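Probable sugar kinase (PDB 3KZH) probably phosphorylates a sugar or related small molecule, as a member of the pfkB family of carbohydrate kinases. Local coordinates at the interface of chains A and B. Sequence-based numbering; all coordinates share one arbitrary frame. Chains: chain A/B, Probable sugar kinase.

The interface of chains A and B. Residues chain A 19, 37, 39; chain B 68-70, 95.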
loop_
_atom_site.group_PDB
_atom_site.type_symbol
_atom_site.label_atom_id
_atom_site.label_comp_id
_atom_site.label_asym_id
_atom_site.label_seq_id
_atom_site.Cartn_x
_atom_site.Cartn_y
_atom_site.Cartn_z
ATOM N N VAL A 19 6.259 3.538 -4.481
ATOM C CA VAL A 19 5.829 4.402 -3.367
ATOM C C VAL A 19 6.714 5.654 -3.404
ATOM O O VAL A 19 7.894 5.610 -3.059
ATOM C CB VAL A 19 5.934 3.689 -1.977
ATOM C CG1 VAL A 19 5.247 4.529 -0.899
ATOM C CG2 VAL A 19 5.295 2.296 -2.013
ATOM N N VAL A 37 2.414 11.494 -0.462
ATOM C CA VAL A 37 2.720 10.112 -0.811
ATOM C C VAL A 37 1.824 9.625 -1.954
ATOM O O VAL A 37 0.596 9.742 -1.891
ATOM C CB VAL A 37 2.580 9.172 0.402
ATOM C CG1 VAL A 37 2.954 7.727 0.029
ATOM C CG2 VAL A 37 3.454 9.656 1.515
ATOM N N ILE A 39 1.107 6.232 -4.380
ATOM C CA ILE A 39 1.283 4.790 -4.557
ATOM C C ILE A 39 0.767 4.419 -5.951
ATOM O O ILE A 39 -0.361 4.756 -6.315
ATOM C CB ILE A 39 0.524 3.942 -3.484
ATOM C CG1 ILE A 39 0.830 4.427 -2.065
ATOM C CG2 ILE A 39 0.941 2.476 -3.571
ATOM C CD1 ILE A 39 -0.135 5.492 -1.552
ATOM N N ASP B 68 -6.859 5.997 -1.843
ATOM C CA ASP B 68 -5.624 5.506 -2.445
ATOM C C ASP B 68 -5.427 4.048 -2.033
ATOM O O ASP B 68 -6.290 3.481 -1.355
ATOM C CB ASP B 68 -4.409 6.404 -2.086
ATOM C CG ASP B 68 -4.167 6.551 -0.577
ATOM O OD1 ASP B 68 -5.057 6.217 0.239
ATOM O OD2 ASP B 68 -3.065 7.019 -0.208
ATOM N N GLU B 69 -4.296 3.460 -2.419
ATOM C CA GLU B 69 -3.985 2.065 -2.102
ATOM C C GLU B 69 -3.777 1.755 -0.629
ATOM O O GLU B 69 -4.193 0.698 -0.156
ATOM C CB GLU B 69 -2.790 1.579 -2.927
ATOM C CG GLU B 69 -3.029 1.588 -4.433
ATOM C CD GLU B 69 -4.256 0.782 -4.857
ATOM O OE1 GLU B 69 -4.442 -0.356 -4.362
ATOM O OE2 GLU B 69 -5.028 1.285 -5.702
ATOM N N HIS B 70 -3.174 2.703 0.088
ATOM C CA HIS B 70 -2.923 2.583 1.523
ATOM C C HIS B 70 -4.250 2.601 2.285
ATOM O O HIS B 70 -4.404 1.892 3.274
ATOM C CB HIS B 70 -2.018 3.720 2.011
ATOM C CG HIS B 70 -0.557 3.504 1.755
ATOM N ND1 HIS B 70 -0.043 2.306 1.299
ATOM C CD2 HIS B 70 0.501 4.333 1.905
ATOM C CE1 HIS B 70 1.269 2.411 1.181
ATOM N NE2 HIS B 70 1.627 3.629 1.541
ATOM N N SER B 95 -4.863 11.585 0.027
ATOM C CA SER B 95 -4.075 10.469 0.526
ATOM C C SER B 95 -4.386 10.100 1.968
ATOM O O SER B 95 -4.852 10.922 2.750
ATOM C CB SER B 95 -2.585 10.766 0.392
ATOM O OG SER B 95 -2.256 11.976 1.031
HETATM O O HOH W 1 -1.892 8.914 -2.183
#
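A:Ile39, on strand 32-42, lays its side chain against B:Glu69 and B:His70, the first residues of helix 69-81 in the other subunit, and B:Asp68 just before it. The tight part is mostly apolar. CG1 of A:Ile39 stands over the middle of one face of the B:His70 imidazole, 3.8 Å from the ring centroid, a CH-pi contact. The terminal methyl CD1 leans towards the CG-CD2 bond of the ring, 3.7 Å from CD2 of B:His70. CD1 of A:Ile39 also meets the carboxylate oxygen OD2 of B:Asp68 at 3.6 Å. On the other branch, CG2 of A:Ile39 meets the first methylene of B:Glu69, 3.9 Å from its CB. The two branches divide the work because CG1 is anti to the carbonyl carbon (chi1 -50°) while CG2 is anti to the backbone N. B:Glu69 bends at chi2 (-56°), which turns its carboxylate away from the isoleucine and leaves the aliphatic stem as the touching part.

Towards B:Ser95 the fit is looser and wet: CB of B:Ser95 stays 4.0 Å from the carbonyl O of A:Val37. The carbonyl of A:Val37 and the B:Asp68 carboxylate are joined through a water; where the carboxylate touches chain A directly it meets a methyl. This patch recurs with the chains exchanged in the two-fold dimer of the deposited assembly, which may or may not be the biological one. Water 1 sits 2.6 Å from O of A:Val37 and 3.0 Å from OD2 of B:Asp68.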